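Local coordinates for peridinin-chlorophyll A protein (Amphidinium carterae, PDB 2C9E), which probably serves as a water-soluble light-harvesting antenna that captures blue-green sunlight with bound peridinin and chlorophyll a, at residues A[14-19]-A[132-137]; A[75-78]-A[84-87]. All coordinates share one frame; numbering follows the deposited sequence.

Contact 1 of 2, residues A[14-19]-A[132-137]; sequences TYPIAE and AFEAEK. With DGD (digalactosyl diacyl glycerol (dgdg)), chain G.
One face of the flat carboxylate of E134 lies over I17, whose CG1 is 3.7 Å from CD of E134 and somewhat off the perpendicular. At the OE2 end of the same group the pyrrolidine ring of P16 comes up, its CB 3.4 Å from OE2 and somewhat tilted from the carboxylate plane. The other oxygen, OE1, forms a salt bridge with K20. E134 gets this far because its CG is anti to the backbone N (chi1 -166°) and the chain beyond stays extended. It runs past I17 in the opposite direction, so that methylene lies against methylene, CG of E134 being 3.4 Å from CG1 of I17. The end of the isoleucine in turn comes up to the backbone of the partner helix, where its CD1 is 3.8 Å from CA of A135. With a crossing angle of -136° between the short axes, helix 2-18 and helix 132-152 meet through a few side chains near their ends.

Beside this contact runs an acyl chain of digalactosyl diacyl glycerol. The CG2 branch of I17 touches its CAB at 3.6 Å. CB of A18 packs on the same chain, and from the other helix O of A135 approaches it. A bound peridinin also touches A135.

Across the two segments the chemistry is thus van der Waals packing: the aliphatic part of E134 and I17 join the helices, while I17, A18 and A135 help to line the galactolipid pocket. The carboxylate, on a partly exposed residue, is met by the ammonium group of K20.

Contact 2 of 2, residues A[75-78]-A[84-87]; sequences DSAK and MASK. With MG (magnesium ion), chain L; PID (peridinin), chain F.
One hydrogen bond joins the segments: N of S86 donates to OG of S76 over 3.3 Å, with an N-H...O angle of 146°, a rather long and bent link. The hydroxyl of S76 sits between its own backbone N and carbonyl carbon (chi1 62°), a rotation that keeps it near the helix backbone, where it also pairs with A73 O. Its further partner is the carboxylate of D89. S86 is the N-cap of helix 87-102, its OG bonded to N of D89, so the two serines both engage the first turn of that helix. Replacing S76 by alanine removes the hydroxyl, and the amide of S86 and the carboxylate of D89 would probably each lose this partner, weakening the tie between the two helix ends.

A second polar link goes to pigment: N of A85 donates to O5 of peridinin at 2.9 Å.

Apolar contacts lie beside these bonds. CB of A77 stands 4.4 Å from CB of A85, and it also lies 3.7 Å from the peridinin methyl CM7, so the two alanines pack together against the end of the carotenoid. The bent side chain of M84 turns from the helix and brings CE to 4.0 Å from CM8.

Metal coordination occurs one residue before S76 in helix 60-77, where D75 binds magnesium through OD1 at 2.5 Å, its OD2 standing farther off. S71 O and D223 OD2 supply two of its other four ligands. K78 NZ makes a salt bridge with D220 and a hydrogen bond to OD2 of D223.

The contact therefore closes the short connection from the C-terminal end of helix 60-77 to the start of helix 87-102, with M84 reaching over to helix 2-18.

From the N terminus, the chain leaves helix 2-18 through residues 14-19 and comes back to them at 132-137, so contact 1 closes a long, largely helical excursion. Within that excursion falls contact 2, a tight closure that joins the end of helix 60-77 to the loop leading into helix 87-102; the two contacts nest and do not cross. Although their centres are 18 Å apart, they meet directly: Y15 OH lies 2.7 Å from A85 O, probably a hydrogen bond, and M84 packs on Y15 and A18. The C-terminal end of helix 2-18 is thus held between helix 132-152 and residues 84-87, with bound galactolipid beside contact 1 and peridinin touching both contacts.

Contact 1 of 2, residues A[14-19]-A[132-137]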
ATOM      1  N   THR A  14      -2.568  22.470   7.152  1.00 21.23           N
ATOM      2  CA  THR A  14      -2.248  21.760   5.929  1.00 21.61           C
ATOM      3  C   THR A  14      -3.269  21.736   4.807  1.00 24.28           C
ATOM      4  O   THR A  14      -2.898  21.590   3.616  1.00 24.22           O
ATOM      5  CB  THR A  14      -1.868  20.322   6.273  1.00 23.26           C
ATOM      6  OG1 THR A  14      -2.902  19.723   7.067  1.00 23.63           O
ATOM      7  CG2 THR A  14      -0.590  20.298   7.066  1.00 20.25           C
ATOM      8  N   TYR A  15      -4.544  21.898   5.174  1.00 24.03           N
ATOM      9  CA  TYR A  15      -5.612  21.857   4.203  1.00 24.29           C
ATOM     10  C   TYR A  15      -5.360  22.815   3.060  1.00 23.93           C
ATOM     11  O   TYR A  15      -5.486  22.424   1.914  1.00 25.18           O
ATOM     12  CB  TYR A  15      -6.977  22.161   4.856  1.00 24.81           C
ATOM     13  CG  TYR A  15      -8.124  21.855   3.933  1.00 27.13           C
ATOM     14  CD1 TYR A  15      -8.585  20.540   3.769  1.00 26.98           C
ATOM     15  CD2 TYR A  15      -8.702  22.858   3.144  1.00 27.38           C
ATOM     16  CE1 TYR A  15      -9.583  20.230   2.852  1.00 26.31           C
ATOM     17  CE2 TYR A  15      -9.709  22.559   2.211  1.00 28.06           C
ATOM     18  CZ  TYR A  15     -10.149  21.247   2.068  1.00 28.01           C
ATOM     19  OH  TYR A  15     -11.139  20.953   1.142  1.00 25.85           O
ATOM     20  N   PRO A  16      -4.978  24.078   3.340  1.00 24.58           N
ATOM     21  CA  PRO A  16      -4.731  25.033   2.229  1.00 24.74           C
ATOM     22  C   PRO A  16      -3.577  24.615   1.321  1.00 24.68           C
ATOM     23  O   PRO A  16      -3.557  24.922   0.128  1.00 24.29           O
ATOM     24  CB  PRO A  16      -4.438  26.373   2.951  1.00 24.80           C
ATOM     25  CG  PRO A  16      -5.104  26.224   4.265  1.00 24.87           C
ATOM     26  CD  PRO A  16      -4.799  24.757   4.642  1.00 24.52           C
ATOM     27  N   ILE A  17      -2.583  23.938   1.885  1.00 25.11           N
ATOM     28  CA  ILE A  17      -1.464  23.454   1.064  1.00 24.45           C
ATOM     29  C   ILE A  17      -1.977  22.279   0.229  1.00 24.50           C
ATOM     30  O   ILE A  17      -1.666  22.157  -0.962  1.00 23.54           O
ATOM     31  CB  ILE A  17      -0.289  22.978   1.966  1.00 24.72           C
ATOM     32  CG1 ILE A  17       0.233  24.186   2.771  1.00 24.08           C
ATOM     33  CG2 ILE A  17       0.782  22.235   1.096  1.00 23.57           C
ATOM     34  CD1 ILE A  17       1.324  23.868   3.836  1.00 21.55           C
ATOM     35  N   ALA A  18      -2.752  21.403   0.872  1.00 23.71           N
ATOM     36  CA  ALA A  18      -3.352  20.256   0.190  1.00 24.38           C
ATOM     37  C   ALA A  18      -4.191  20.698  -1.042  1.00 26.03           C
ATOM     38  O   ALA A  18      -4.150  20.060  -2.123  1.00 24.38           O
ATOM     39  CB  ALA A  18      -4.234  19.498   1.174  1.00 24.32           C
ATOM     40  N   GLU A  19      -4.960  21.775  -0.878  1.00 25.26           N
ATOM     41  CA  GLU A  19      -5.780  22.314  -1.977  1.00 26.42           C
ATOM     42  C   GLU A  19      -4.967  22.739  -3.198  1.00 25.34           C
ATOM     43  O   GLU A  19      -5.498  22.838  -4.281  1.00 26.02           O
ATOM     44  CB  GLU A  19      -6.565  23.553  -1.528  1.00 27.44           C
ATOM     45  CG  GLU A  19      -7.793  23.296  -0.727  1.00 32.14           C
ATOM     46  CD  GLU A  19      -8.455  24.606  -0.303  1.00 34.53           C
ATOM     47  OE1 GLU A  19      -7.795  25.433   0.361  1.00 36.54           O
ATOM     48  OE2 GLU A  19      -9.633  24.811  -0.636  1.00 36.69           O
ATOM     49  N   ALA A 132       6.804  28.620   0.800  1.00 26.53           N
ATOM     50  CA  ALA A 132       7.693  28.316   1.903  1.00 27.18           C
ATOM     51  C   ALA A 132       7.230  28.668   3.319  1.00 27.94           C
ATOM     52  O   ALA A 132       7.403  27.852   4.232  1.00 26.70           O
ATOM     53  CB  ALA A 132       9.064  28.908   1.639  1.00 28.76           C
ATOM     54  N   PHE A 133       6.669  29.865   3.525  1.00 27.67           N
ATOM     55  CA  PHE A 133       6.213  30.267   4.848  1.00 26.48           C
ATOM     56  C   PHE A 133       5.065  29.334   5.261  1.00 27.08           C
ATOM     57  O   PHE A 133       4.902  28.934   6.428  1.00 25.53           O
ATOM     58  CB  PHE A 133       5.690  31.729   4.840  1.00 29.62           C
ATOM     59  CG  PHE A 133       6.767  32.807   4.865  1.00 31.33           C
ATOM     60  CD1 PHE A 133       7.812  32.775   5.788  1.00 33.86           C
ATOM     61  CD2 PHE A 133       6.703  33.880   3.967  1.00 34.32           C
ATOM     62  CE1 PHE A 133       8.795  33.808   5.816  1.00 35.49           C
ATOM     63  CE2 PHE A 133       7.663  34.912   3.983  1.00 34.78           C
ATOM     64  CZ  PHE A 133       8.713  34.875   4.911  1.00 34.76           C
ATOM     65  N   GLU A 134       4.240  29.011   4.288  1.00 25.48           N
ATOM     66  CA  GLU A 134       3.115  28.145   4.557  1.00 26.10           C
ATOM     67  C   GLU A 134       3.605  26.765   5.025  1.00 23.78           C
ATOM     68  O   GLU A 134       3.235  26.309   6.087  1.00 24.28           O
ATOM     69  CB  GLU A 134       2.264  28.048   3.301  1.00 27.84           C
ATOM     70  CG  GLU A 134       0.918  27.455   3.529  1.00 32.59           C
ATOM     71  CD  GLU A 134      -0.086  27.869   2.435  1.00 34.21           C
ATOM     72  OE1 GLU A 134       0.337  28.288   1.342  1.00 32.46           O
ATOM     73  OE2 GLU A 134      -1.314  27.755   2.689  1.00 37.81           O
ATOM     74  N   ALA A 135       4.451  26.099   4.251  1.00 21.70           N
ATOM     75  CA  ALA A 135       4.945  24.767   4.645  1.00 21.84           C
ATOM     76  C   ALA A 135       5.681  24.834   6.030  1.00 21.87           C
ATOM     77  O   ALA A 135       5.565  23.932   6.846  1.00 20.67           O
ATOM     78  CB  ALA A 135       5.918  24.217   3.542  1.00 19.75           C
ATOM     79  N   GLU A 136       6.425  25.900   6.289  1.00 21.27           N
ATOM     80  CA  GLU A 136       7.142  25.983   7.566  1.00 24.07           C
ATOM     81  C   GLU A 136       6.196  25.974   8.742  1.00 23.56           C
ATOM     82  O   GLU A 136       6.426  25.273   9.733  1.00 24.50           O
ATOM     83  CB  GLU A 136       8.042  27.204   7.584  1.00 25.30           C
ATOM     84  CG  GLU A 136       9.274  26.964   6.718  1.00 32.38           C
ATOM     85  CD  GLU A 136       9.928  28.254   6.218  1.00 36.64           C
ATOM     86  OE1 GLU A 136       9.570  29.368   6.727  1.00 38.03           O
ATOM     87  OE2 GLU A 136      10.788  28.135   5.307  1.00 36.54           O
ATOM     88  N   LYS A 137       5.123  26.751   8.614  1.00 22.72           N
ATOM     89  CA  LYS A 137       4.085  26.831   9.621  1.00 22.05           C
ATOM     90  C   LYS A 137       3.426  25.432   9.749  1.00 20.36           C
ATOM     91  O   LYS A 137       3.166  24.957  10.850  1.00 21.18           O
ATOM     92  CB  LYS A 137       3.061  27.906   9.202  1.00 22.99           C
ATOM     93  CG  LYS A 137       1.811  27.999  10.102  1.00 25.49           C
ATOM     94  CD  LYS A 137       1.017  29.237   9.754  1.00 26.84           C
ATOM     95  CE  LYS A 137      -0.431  28.963   9.930  1.00 30.79           C
ATOM     96  NZ  LYS A 137      -0.925  28.305   8.646  1.00 32.16           N
TER
HETATM   97  C1A DGD G1332       8.646  11.491   6.377  1.00 25.78           C
HETATM   98  C2A DGD G1332       7.989  10.699   5.274  1.00 27.26           C
HETATM   99  C3A DGD G1332       8.369   9.180   5.333  1.00 27.10           C
HETATM  100  C4A DGD G1332       7.433   8.335   4.515  1.00 25.74           C
HETATM  101  C5A DGD G1332       7.233   6.960   5.121  1.00 23.32           C
HETATM  102  C6A DGD G1332       6.453   6.034   4.227  1.00 22.59           C
HETATM  103  C7A DGD G1332       4.986   6.426   4.067  1.00 23.51           C
HETATM  104  C8A DGD G1332       4.315   5.793   2.781  1.00 21.20           C
HETATM  105  C9A DGD G1332       3.241   4.678   3.143  1.00 22.74           C
HETATM  106  CAA DGD G1332       1.834   5.227   3.127  1.00 22.84           C
HETATM  107  CBA DGD G1332       0.675   4.254   3.389  1.00 21.13           C
HETATM  108  CCA DGD G1332       0.476   3.102   2.404  1.00 21.26           C
HETATM  109  CDA DGD G1332      -0.832   2.359   2.800  1.00 21.18           C
HETATM  110  CEA DGD G1332      -1.230   1.184   1.895  1.00 23.38           C
HETATM  111  CFA DGD G1332      -1.655   1.587   0.448  1.00 23.95           C
HETATM  112  CGA DGD G1332      -3.187   1.670   0.311  1.00 22.03           C
HETATM  113  CHA DGD G1332      -3.646   2.460  -0.913  1.00 23.21           C
HETATM  114  CIA DGD G1332      -2.861   3.731  -1.194  1.00 23.10           C
HETATM  115  O1A DGD G1332       9.624  10.980   6.934  1.00 28.33           O
HETATM  116  C1B DGD G1332       7.120  16.264   7.171  1.00 28.88           C
HETATM  117  C2B DGD G1332       5.637  16.450   7.364  1.00 28.29           C
HETATM  118  C3B DGD G1332       5.042  17.421   6.353  1.00 31.07           C
HETATM  119  C4B DGD G1332       5.344  18.870   6.738  1.00 30.64           C
HETATM  120  C5B DGD G1332       4.227  19.822   6.388  1.00 30.15           C
HETATM  121  C6B DGD G1332       4.696  20.769   5.292  1.00 31.26           C
HETATM  122  C7B DGD G1332       3.798  20.683   4.045  1.00 31.93           C
HETATM  123  C8B DGD G1332       2.439  20.124   4.360  1.00 31.68           C
HETATM  124  C9B DGD G1332       2.116  18.886   3.548  1.00 34.84           C
HETATM  125  CAB DGD G1332       0.760  19.088   2.858  1.00 35.73           C
HETATM  126  CBB DGD G1332       0.295  17.857   2.176  1.00 31.78           C
HETATM  127  CCB DGD G1332      -1.179  17.718   2.359  1.00 33.15           C
HETATM  128  CDB DGD G1332      -1.535  16.430   3.071  1.00 28.70           C
HETATM  129  CEB DGD G1332      -1.728  16.689   4.515  1.00 29.75           C
HETATM  130  CFB DGD G1332      -0.447  16.637   5.279  1.00 26.56           C
HETATM  131  CGB DGD G1332       0.146  15.235   5.281  1.00 27.22           C
HETATM  132  CHB DGD G1332       1.569  15.258   5.823  1.00 24.00           C
HETATM  133  CIB DGD G1332       2.637  15.371   4.718  1.00 24.71           C
HETATM  134  O1B DGD G1332       7.697  16.910   6.266  1.00 28.21           O
HETATM  135  O1G DGD G1332       8.640  12.801   6.343  1.00 25.20           O
HETATM  136  C1G DGD G1332       9.282  13.399   7.419  1.00 24.17           C
HETATM  137  C2G DGD G1332       9.021  14.899   7.279  1.00 26.33           C
HETATM  138  O2G DGD G1332       7.582  15.103   7.582  1.00 27.48           O
HETATM  139  C3G DGD G1332       9.940  15.642   8.259  1.00 25.53           C
HETATM  140  O3G DGD G1332      11.203  15.569   7.552  1.00 24.59           O
HETATM  141  C1D DGD G1332      12.315  15.994   8.308  1.00 23.56           C
HETATM  142  C2D DGD G1332      13.637  15.456   7.658  1.00 23.41           C
HETATM  143  O2D DGD G1332      13.644  14.028   7.708  1.00 21.09           O
HETATM  144  C3D DGD G1332      14.800  15.954   8.481  1.00 24.37           C
HETATM  145  O3D DGD G1332      16.038  15.470   7.924  1.00 24.25           O
HETATM  146  C4D DGD G1332      14.767  17.485   8.598  1.00 25.92           C
HETATM  147  O4D DGD G1332      14.975  18.088   7.331  1.00 30.20           O
HETATM  148  C5D DGD G1332      13.403  17.918   9.095  1.00 28.03           C
HETATM  149  O5D DGD G1332      14.026  20.120   9.780  1.00 36.97           O
HETATM  150  C6D DGD G1332      13.243  19.401   8.851  1.00 31.00           C
HETATM  151  O6D DGD G1332      12.329  17.415   8.305  1.00 24.84           O
HETATM  152  C1E DGD G1332      14.803  21.129   9.113  1.00 41.77           C
HETATM  153  C2E DGD G1332      16.118  21.302   9.854  1.00 43.44           C
HETATM  154  O2E DGD G1332      16.858  20.061   9.809  1.00 44.74           O
HETATM  155  C3E DGD G1332      15.756  21.664  11.335  1.00 44.03           C
HETATM  156  O3E DGD G1332      16.944  21.954  12.081  1.00 43.20           O
HETATM  157  C4E DGD G1332      14.846  22.889  11.307  1.00 43.63           C
HETATM  158  O4E DGD G1332      15.520  23.936  10.612  1.00 43.89           O
HETATM  159  C5E DGD G1332      13.575  22.519  10.515  1.00 45.30           C
HETATM  160  O6E DGD G1332      14.076  22.377   9.189  1.00 43.66           O
HETATM  161  C6E DGD G1332      12.566  23.674  10.538  1.00 47.13           C
HETATM  162  O5E DGD G1332      11.908  23.760  11.806  1.00 51.10           O

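Contact 2 of 2, residues A[75-78]-A[84-87]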
ATOM      1  N   ASP A  75     -14.843   9.384  -0.946  1.00 32.58           N
ATOM      2  CA  ASP A  75     -16.227   9.640  -1.360  1.00 34.30           C
ATOM      3  C   ASP A  75     -16.434  11.124  -1.747  1.00 35.17           C
ATOM      4  O   ASP A  75     -17.140  11.413  -2.704  1.00 35.48           O
ATOM      5  CB  ASP A  75     -17.201   9.255  -0.238  1.00 34.34           C
ATOM      6  CG  ASP A  75     -17.325   7.730  -0.044  1.00 37.50           C
ATOM      7  OD1 ASP A  75     -16.993   6.933  -0.965  1.00 38.84           O
ATOM      8  OD2 ASP A  75     -17.787   7.311   1.040  1.00 38.55           O
ATOM      9  N   SER A  76     -15.820  12.061  -1.021  1.00 36.14           N
ATOM     10  CA  SER A  76     -15.975  13.484  -1.367  1.00 38.29           C
ATOM     11  C   SER A  76     -14.922  13.979  -2.370  1.00 38.62           C
ATOM     12  O   SER A  76     -15.184  14.868  -3.202  1.00 39.85           O
ATOM     13  CB  SER A  76     -15.948  14.384  -0.097  1.00 38.02           C
ATOM     14  OG  SER A  76     -14.720  14.324   0.643  1.00 40.16           O
ATOM     15  N   ALA A  77     -13.736  13.385  -2.325  1.00 36.82           N
ATOM     16  CA  ALA A  77     -12.664  13.813  -3.199  1.00 33.90           C
ATOM     17  C   ALA A  77     -12.885  13.425  -4.633  1.00 34.38           C
ATOM     18  O   ALA A  77     -12.665  14.222  -5.539  1.00 31.79           O
ATOM     19  CB  ALA A  77     -11.336  13.221  -2.710  1.00 31.59           C
ATOM     20  N   LYS A  78     -13.342  12.198  -4.840  1.00 37.09           N
ATOM     21  CA  LYS A  78     -13.456  11.700  -6.190  1.00 40.52           C
ATOM     22  C   LYS A  78     -14.540  12.284  -7.036  1.00 41.83           C
ATOM     23  O   LYS A  78     -14.725  11.835  -8.164  1.00 42.65           O
ATOM     24  CB  LYS A  78     -13.508  10.152  -6.220  1.00 41.58           C
ATOM     25  CG  LYS A  78     -14.741   9.473  -5.612  1.00 42.85           C
ATOM     26  CD  LYS A  78     -14.606   7.954  -5.730  1.00 40.77           C
ATOM     27  CE  LYS A  78     -15.737   7.243  -5.034  1.00 41.45           C
ATOM     28  NZ  LYS A  78     -15.580   5.762  -5.105  1.00 43.15           N
ATOM     29  N   MET A  84      -9.935  16.619  -4.191  1.00 27.78           N
ATOM     30  CA  MET A  84      -9.744  17.263  -2.911  1.00 28.82           C
ATOM     31  C   MET A  84     -10.865  16.946  -1.921  1.00 28.57           C
ATOM     32  O   MET A  84     -12.042  17.270  -2.155  1.00 26.48           O
ATOM     33  CB  MET A  84      -9.610  18.774  -3.179  1.00 33.08           C
ATOM     34  CG  MET A  84      -9.066  19.630  -2.052  1.00 33.95           C
ATOM     35  SD  MET A  84      -7.467  19.064  -1.464  1.00 39.38           S
ATOM     36  CE  MET A  84      -7.825  19.034   0.304  1.00 34.74           C
ATOM     37  N   ALA A  85     -10.509  16.301  -0.812  1.00 26.77           N
ATOM     38  CA  ALA A  85     -11.523  15.949   0.197  1.00 26.94           C
ATOM     39  C   ALA A  85     -12.073  17.183   0.865  1.00 25.92           C
ATOM     40  O   ALA A  85     -11.508  18.262   0.730  1.00 26.81           O
ATOM     41  CB  ALA A  85     -10.921  15.023   1.281  1.00 25.70           C
ATOM     42  N   SER A  86     -13.131  16.987   1.651  1.00 27.26           N
ATOM     43  CA  SER A  86     -13.782  18.069   2.407  1.00 26.29           C
ATOM     44  C   SER A  86     -12.900  18.410   3.625  1.00 26.65           C
ATOM     45  O   SER A  86     -12.089  17.581   4.046  1.00 23.41           O
ATOM     46  CB  SER A  86     -15.229  17.612   2.806  1.00 24.43           C
ATOM     47  OG  SER A  86     -15.340  16.696   3.891  1.00 21.39           O
ATOM     48  N   LYS A  87     -13.012  19.626   4.171  1.00 26.98           N
ATOM     49  CA  LYS A  87     -12.193  19.974   5.335  1.00 28.06           C
ATOM     50  C   LYS A  87     -12.550  18.988   6.465  1.00 28.91           C
ATOM     51  O   LYS A  87     -11.722  18.601   7.303  1.00 27.39           O
ATOM     52  CB  LYS A  87     -12.488  21.409   5.820  1.00 31.11           C
ATOM     53  CG  LYS A  87     -11.975  22.561   4.942  1.00 34.48           C
ATOM     54  CD  LYS A  87     -12.219  23.966   5.563  1.00 36.12           C
ATOM     55  CE  LYS A  87     -11.587  25.083   4.714  1.00 38.34           C
ATOM     56  NZ  LYS A  87     -11.756  26.439   5.334  1.00 42.81           N
TER
HETATM   57 MG    MG L1337     -15.397   5.246  -0.020  1.00 27.15          MG
HETATM   58  C1  PID F1331       7.794  10.450  15.925  1.00 22.03           C
HETATM   59  C2  PID F1331       8.739  10.209  17.108  1.00 22.90           C
HETATM   60  C3  PID F1331       8.525   8.802  17.671  1.00 24.09           C
HETATM   61  C4  PID F1331       7.079   8.704  18.165  1.00 22.27           C
HETATM   62  C5  PID F1331       6.047   8.784  17.034  1.00 23.00           C
HETATM   63  C6  PID F1331       6.413   9.787  15.921  1.00 22.31           C
HETATM   64  C7  PID F1331       5.323  10.304  15.213  1.00 22.50           C
HETATM   65  C8  PID F1331       5.170  10.326  13.824  1.00 21.72           C
HETATM   66  C9  PID F1331       4.052  10.823  13.147  1.00 22.43           C
HETATM   67  C10 PID F1331       2.898  11.374  13.692  1.00 24.68           C
HETATM   68  C11 PID F1331       3.846  10.775  11.829  1.00 23.94           C
HETATM   69  C12 PID F1331       2.631  11.255  11.540  1.00 23.98           C
HETATM   70  C13 PID F1331       2.080  11.339  10.260  1.00 23.11           C
HETATM   71  C14 PID F1331       0.816  11.822   9.913  1.00 23.64           C
HETATM   72  C15 PID F1331       0.431  11.823   8.569  1.00 23.07           C
HETATM   73  C16 PID F1331      -0.798  12.251   8.068  1.00 19.62           C
HETATM   74  C17 PID F1331      -1.096  12.196   6.706  1.00 18.95           C
HETATM   75  C18 PID F1331      -2.337  12.587   6.204  1.00 16.53           C
HETATM   76  C19 PID F1331      -2.691  12.530   4.858  1.00 16.34           C
HETATM   77  C20 PID F1331      -3.980  12.903   4.470  1.00 16.52           C
HETATM   78  C21 PID F1331      -4.489  12.856   3.171  1.00 17.27           C
HETATM   79  C22 PID F1331      -5.813  13.229   2.936  1.00 16.69           C
HETATM   80  C23 PID F1331      -6.350  13.175   1.747  1.00 17.43           C
HETATM   81  C24 PID F1331      -6.885  13.038   0.560  1.00 17.70           C
HETATM   82  C25 PID F1331      -7.537  11.726   0.096  1.00 17.30           C
HETATM   83  C26 PID F1331      -6.825  11.264  -1.180  1.00 17.56           C
HETATM   84  C27 PID F1331      -6.748  12.358  -2.252  1.00 19.05           C
HETATM   85  C28 PID F1331      -6.128  13.657  -1.719  1.00 18.81           C
HETATM   86  C29 PID F1331      -6.851  14.172  -0.467  1.00 19.22           C
HETATM   87  C30 PID F1331      -6.409  11.071  -4.224  1.00 21.15           C
HETATM   88  C31 PID F1331      -5.548  10.626  -5.408  1.00 19.20           C
HETATM   89  CM1 PID F1331       7.998  11.802  15.238  1.00 22.74           C
HETATM   90  CM2 PID F1331       4.712   9.146  17.693  1.00 20.10           C
HETATM   91  CM3 PID F1331       5.922   7.373  16.453  1.00 21.87           C
HETATM   92  CM4 PID F1331      -0.150  12.332  10.987  1.00 22.57           C
HETATM   93  CM5 PID F1331      -3.628  12.365   2.000  1.00 16.02           C
HETATM   94  CM6 PID F1331      -7.359  10.619   1.138  1.00 19.16           C
HETATM   95  CM7 PID F1331      -9.035  11.926  -0.143  1.00 18.91           C
HETATM   96  CM8 PID F1331      -6.113  15.391   0.095  1.00 17.87           C
HETATM   97  O1  PID F1331       7.492   9.335  15.081  1.00 20.65           O
HETATM   98  O2  PID F1331       9.404   8.563  18.775  1.00 27.21           O
HETATM   99  O3  PID F1331       2.683  11.564  14.887  1.00 26.72           O
HETATM  100  O4  PID F1331       2.007  11.646  12.691  1.00 23.78           O
HETATM  101  O5  PID F1331      -8.210  14.495  -0.790  1.00 19.78           O
HETATM  102  O6  PID F1331      -5.863  11.886  -3.280  1.00 21.13           O
HETATM  103  O7  PID F1331      -7.594  10.747  -4.171  1.00 24.10           O